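Long-range contact in diketoreductase (Acinetobacter baylyi, PDB 4E12), which reduces dicarbonyl compounds with NADH and probably also interconverts (3S)-3-hydroxyacyl-CoA and 3-oxoacyl-CoA as a beta-oxidation dehydrogenase: residues Val30-Lys44 / Gly71-Val83. Sequence-based numbering, arbitrary orientation.
Sequences VTAYDINTDALDAAK and GGIRYSDDLAQAV
Tyr33 swings CG opposite its backbone N (chi1 165°), which carries the ring to Leu79 and Ala82; Leu79, with CG also anti to N (chi1 -175°), turns at chi2 so that CD1 stands over the ring centre. That CH-pi contact measures 4.1 Å from Leu79 CD1 to the Tyr33 centroid, 6° off the ring normal, and the two side chains cross nearly perpendicularly. Ala82 CB adds an apolar contact with Tyr33 CD1 at 4.0 Å, while Asp78 N lies at the ring edge, in its plane. Four backbone hydrogen bonds join strands 30-33 and 74-76 in parallel: Arg74 N to Val30 O (3.0 Å), Ala32 N to Arg74 O (2.7 Å), Ser76 N to Ala32 O and, just past the first strand, Asp34 N to Ser76 O (3.2 Å). Strand 74-76 is an outermost strand of the chain's Rossmann-type sheet, next to the strand leading to Asp34, an NAD(+)-binding residue whose OD2 is hydrogen-bonded to Thr12. On the face carrying Ala32 and Tyr75, helix 37-44 runs back roughly antiparallel to strand 74-76: Leu40 CD2 approaches Tyr75 CB at 4.1 Å, and the aliphatic Lys44 CG meets Tyr75 OH at 3.5 Å. Ser76 OG accepts from Asp78 N at 3.3 Å, an ST turn that leads into helix 79-82.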
loop_
_atom_site.group_PDB
_atom_site.type_symbol
_atom_site.label_atom_id
_atom_site.label_comp_id
_atom_site.label_asym_id
_atom_site.label_seq_id
_atom_site.Cartn_x
_atom_site.Cartn_y
_atom_site.Cartn_z
ATOM N N VAL A 30 2.811 27.820 24.566
ATOM C CA VAL A 30 2.078 27.899 23.313
ATOM C C VAL A 30 1.168 29.107 23.282
ATOM O O VAL A 30 0.432 29.378 24.241
ATOM C CB VAL A 30 1.255 26.619 23.089
ATOM C CG1 VAL A 30 0.336 26.734 21.880
ATOM C CG2 VAL A 30 2.191 25.434 22.909
ATOM N N THR A 31 1.234 29.825 22.169
ATOM C CA THR A 31 0.249 30.851 21.859
ATOM C C THR A 31 -0.528 30.391 20.625
ATOM O O THR A 31 0.071 30.045 19.603
ATOM C CB THR A 31 0.926 32.190 21.525
ATOM O OG1 THR A 31 1.709 32.623 22.642
ATOM C CG2 THR A 31 -0.120 33.250 21.206
ATOM N N ALA A 32 -1.852 30.364 20.725
ATOM C CA ALA A 32 -2.693 30.031 19.581
ATOM C C ALA A 32 -3.219 31.319 18.975
ATOM O O ALA A 32 -3.855 32.119 19.666
ATOM C CB ALA A 32 -3.863 29.157 20.038
ATOM N N TYR A 33 -2.964 31.516 17.685
ATOM C CA TYR A 33 -3.367 32.738 17.018
ATOM C C TYR A 33 -4.512 32.490 16.035
ATOM O O TYR A 33 -4.545 31.482 15.316
ATOM C CB TYR A 33 -2.189 33.399 16.298
ATOM C CG TYR A 33 -2.681 34.443 15.334
ATOM C CD1 TYR A 33 -2.970 35.733 15.768
ATOM C CD2 TYR A 33 -2.870 34.140 13.986
ATOM C CE1 TYR A 33 -3.437 36.697 14.883
ATOM C CE2 TYR A 33 -3.338 35.092 13.096
ATOM C CZ TYR A 33 -3.617 36.365 13.549
ATOM O OH TYR A 33 -4.075 37.307 12.667
ATOM N N ASP A 34 -5.466 33.406 16.018
ATOM C CA ASP A 34 -6.509 33.350 15.008
ATOM C C ASP A 34 -7.092 34.752 14.855
ATOM O O ASP A 34 -6.683 35.676 15.568
ATOM C CB ASP A 34 -7.556 32.299 15.345
ATOM C CG ASP A 34 -8.192 31.693 14.097
ATOM O OD1 ASP A 34 -8.348 32.398 13.084
ATOM O OD2 ASP A 34 -8.513 30.494 14.114
ATOM N N ILE A 35 -8.039 34.919 13.942
ATOM C CA ILE A 35 -8.317 36.260 13.423
ATOM C C ILE A 35 -9.162 37.150 14.321
ATOM O O ILE A 35 -9.025 38.370 14.275
ATOM C CB ILE A 35 -8.898 36.217 11.995
ATOM C CG1 ILE A 35 -10.253 35.507 11.980
ATOM C CG2 ILE A 35 -7.921 35.516 11.069
ATOM C CD1 ILE A 35 -10.879 35.416 10.590
ATOM N N ASN A 36 -10.036 36.581 15.139
ATOM C CA ASN A 36 -10.829 37.424 16.018
ATOM C C ASN A 36 -11.230 36.643 17.250
ATOM O O ASN A 36 -10.800 35.495 17.410
ATOM C CB ASN A 36 -12.033 38.022 15.269
ATOM C CG ASN A 36 -12.945 36.969 14.691
ATOM O OD1 ASN A 36 -12.982 35.835 15.167
ATOM N ND2 ASN A 36 -13.681 37.329 13.643
ATOM N N THR A 37 -12.027 37.247 18.127
ATOM C CA THR A 37 -12.355 36.589 19.380
ATOM C C THR A 37 -13.356 35.459 19.149
ATOM O O THR A 37 -13.389 34.495 19.915
ATOM C CB THR A 37 -12.903 37.556 20.448
ATOM O OG1 THR A 37 -14.188 38.034 20.048
ATOM C CG2 THR A 37 -11.960 38.732 20.633
ATOM N N ASP A 38 -14.175 35.574 18.105
ATOM C CA ASP A 38 -15.055 34.468 17.739
ATOM C C ASP A 38 -14.261 33.203 17.387
ATOM O O ASP A 38 -14.599 32.110 17.849
ATOM C CB ASP A 38 -15.965 34.833 16.566
ATOM C CG ASP A 38 -17.074 35.789 16.959
ATOM O OD1 ASP A 38 -17.308 35.984 18.175
ATOM O OD2 ASP A 38 -17.721 36.335 16.043
ATOM N N ALA A 39 -13.233 33.339 16.556
ATOM C CA ALA A 39 -12.391 32.191 16.217
ATOM C C ALA A 39 -11.635 31.698 17.455
ATOM O O ALA A 39 -11.405 30.499 17.629
ATOM C CB ALA A 39 -11.411 32.567 15.128
ATOM N N LEU A 40 -11.226 32.622 18.312
ATOM C CA LEU A 40 -10.518 32.225 19.528
ATOM C C LEU A 40 -11.425 31.491 20.510
ATOM O O LEU A 40 -10.971 30.594 21.226
ATOM C CB LEU A 40 -9.852 33.429 20.192
ATOM C CG LEU A 40 -8.693 34.063 19.434
ATOM C CD1 LEU A 40 -8.256 35.307 20.173
ATOM C CD2 LEU A 40 -7.543 33.084 19.297
ATOM N N ASP A 41 -12.696 31.876 20.551
ATOM C CA ASP A 41 -13.676 31.158 21.358
ATOM C C ASP A 41 -13.837 29.727 20.858
ATOM O O ASP A 41 -13.913 28.792 21.656
ATOM C CB ASP A 41 -15.037 31.860 21.350
ATOM C CG ASP A 41 -15.032 33.176 22.127
ATOM O OD1 ASP A 41 -14.118 33.395 22.961
ATOM O OD2 ASP A 41 -15.954 33.990 21.901
ATOM N N ALA A 42 -13.874 29.554 19.540
ATOM C CA ALA A 42 -14.035 28.223 18.962
ATOM C C ALA A 42 -12.803 27.372 19.216
ATOM O O ALA A 42 -12.902 26.155 19.391
ATOM C CB ALA A 42 -14.306 28.324 17.480
ATOM N N ALA A 43 -11.643 28.013 19.245
ATOM C CA ALA A 43 -10.380 27.325 19.502
ATOM C C ALA A 43 -10.362 26.777 20.918
ATOM O O ALA A 43 -9.944 25.634 21.146
ATOM C CB ALA A 43 -9.204 28.274 19.295
ATOM N N LYS A 44 -10.807 27.596 21.869
ATOM C CA LYS A 44 -10.888 27.156 23.253
ATOM C C LYS A 44 -11.774 25.914 23.322
ATOM O O LYS A 44 -11.425 24.934 23.979
ATOM C CB LYS A 44 -11.416 28.267 24.168
ATOM C CG LYS A 44 -11.448 27.867 25.638
ATOM C CD LYS A 44 -11.929 29.005 26.509
ATOM C CE LYS A 44 -12.074 28.562 27.952
ATOM N NZ LYS A 44 -12.586 29.665 28.817
ATOM N N GLY A 71 -5.044 24.919 30.306
ATOM C CA GLY A 71 -5.084 26.200 30.986
ATOM C C GLY A 71 -3.879 27.073 30.733
ATOM O O GLY A 71 -3.942 28.287 30.946
ATOM N N GLY A 72 -2.782 26.468 30.279
ATOM C CA GLY A 72 -1.571 27.227 30.024
ATOM C C GLY A 72 -1.470 27.867 28.642
ATOM O O GLY A 72 -0.559 28.661 28.403
ATOM N N ILE A 73 -2.385 27.528 27.734
ATOM C CA ILE A 73 -2.384 28.059 26.361
ATOM C C ILE A 73 -2.798 29.537 26.315
ATOM O O ILE A 73 -3.818 29.929 26.885
ATOM C CB ILE A 73 -3.335 27.240 25.446
ATOM C CG1 ILE A 73 -2.768 25.834 25.234
ATOM C CG2 ILE A 73 -3.578 27.973 24.138
ATOM C CD1 ILE A 73 -3.701 24.880 24.566
ATOM N N ARG A 74 -2.002 30.351 25.635
ATOM C CA ARG A 74 -2.316 31.773 25.481
ATOM C C ARG A 74 -3.034 31.989 24.141
ATOM O O ARG A 74 -2.644 31.401 23.132
ATOM C CB ARG A 74 -1.022 32.591 25.561
ATOM C CG ARG A 74 -1.221 34.104 25.575
ATOM C CD ARG A 74 0.060 34.860 25.938
ATOM N NE ARG A 74 1.112 34.757 24.927
ATOM C CZ ARG A 74 1.310 35.650 23.958
ATOM N NH1 ARG A 74 0.527 36.717 23.859
ATOM N NH2 ARG A 74 2.295 35.481 23.084
ATOM N N TYR A 75 -4.081 32.809 24.137
ATOM C CA TYR A 75 -4.855 33.067 22.929
ATOM C C TYR A 75 -4.594 34.477 22.488
ATOM O O TYR A 75 -4.561 35.393 23.316
ATOM C CB TYR A 75 -6.354 32.947 23.200
ATOM C CG TYR A 75 -6.772 31.609 23.723
ATOM C CD1 TYR A 75 -7.346 30.667 22.872
ATOM C CD2 TYR A 75 -6.598 31.277 25.064
ATOM C CE1 TYR A 75 -7.744 29.427 23.339
ATOM C CE2 TYR A 75 -6.985 30.028 25.544
ATOM C CZ TYR A 75 -7.558 29.114 24.671
ATOM O OH TYR A 75 -7.954 27.880 25.105
ATOM N N SER A 76 -4.445 34.662 21.185
ATOM C CA SER A 76 -4.150 35.994 20.668
ATOM C C SER A 76 -4.824 36.215 19.314
ATOM O O SER A 76 -4.887 35.292 18.496
ATOM C CB SER A 76 -2.637 36.139 20.512
ATOM O OG SER A 76 -2.281 37.430 20.060
ATOM N N ASP A 77 -5.332 37.427 19.077
ATOM C CA ASP A 77 -5.778 37.772 17.730
ATOM C C ASP A 77 -5.033 38.995 17.231
ATOM O O ASP A 77 -5.518 39.745 16.381
ATOM C CB ASP A 77 -7.303 37.932 17.618
ATOM C CG ASP A 77 -7.854 39.116 18.401
ATOM O OD1 ASP A 77 -7.106 39.800 19.147
ATOM O OD2 ASP A 77 -9.073 39.354 18.267
ATOM N N ASP A 78 -3.836 39.180 17.770
ATOM C CA ASP A 78 -2.958 40.259 17.357
ATOM C C ASP A 78 -1.645 39.608 16.929
ATOM O O ASP A 78 -0.837 39.230 17.775
ATOM C CB ASP A 78 -2.732 41.199 18.548
ATOM C CG ASP A 78 -1.830 42.378 18.213
ATOM O OD1 ASP A 78 -1.188 42.378 17.142
ATOM O OD2 ASP A 78 -1.768 43.308 19.041
ATOM N N LEU A 79 -1.438 39.466 15.622
ATOM C CA LEU A 79 -0.293 38.705 15.110
ATOM C C LEU A 79 1.043 39.185 15.694
ATOM O O LEU A 79 1.859 38.377 16.153
ATOM C CB LEU A 79 -0.281 38.730 13.572
ATOM C CG LEU A 79 0.765 37.892 12.839
ATOM C CD1 LEU A 79 0.657 36.431 13.256
ATOM C CD2 LEU A 79 0.555 38.031 11.340
ATOM N N ALA A 80 1.258 40.502 15.696
ATOM C CA ALA A 80 2.485 41.081 16.230
ATOM C C ALA A 80 2.728 40.621 17.664
ATOM O O ALA A 80 3.842 40.215 18.009
ATOM C CB ALA A 80 2.414 42.609 16.169
ATOM N N GLN A 81 1.690 40.695 18.494
ATOM C CA GLN A 81 1.774 40.266 19.888
ATOM C C GLN A 81 1.909 38.747 19.981
ATOM O O GLN A 81 2.615 38.233 20.851
ATOM C CB GLN A 81 0.528 40.719 20.660
ATOM C CG GLN A 81 0.405 42.233 20.775
ATOM C CD GLN A 81 1.588 42.848 21.509
ATOM O OE1 GLN A 81 2.056 42.304 22.512
ATOM N NE2 GLN A 81 2.092 43.973 21.003
ATOM N N ALA A 82 1.223 38.030 19.089
ATOM C CA ALA A 82 1.246 36.567 19.101
ATOM C C ALA A 82 2.643 35.993 18.864
ATOM O O ALA A 82 2.968 34.909 19.358
ATOM C CB ALA A 82 0.288 36.019 18.065
ATOM N N VAL A 83 3.467 36.690 18.096
ATOM C CA VAL A 83 4.764 36.125 17.728
ATOM C C VAL A 83 5.956 36.917 18.263
ATOM O O VAL A 83 7.086 36.701 17.816
ATOM C CB VAL A 83 4.917 36.038 16.200
ATOM C CG1 VAL A 83 3.801 35.196 15.591
ATOM C CG2 VAL A 83 4.948 37.432 15.595
HETATM O O HOH W 1 1.472 26.858 26.940
HETATM O O HOH W 2 -3.548 40.474 13.604
#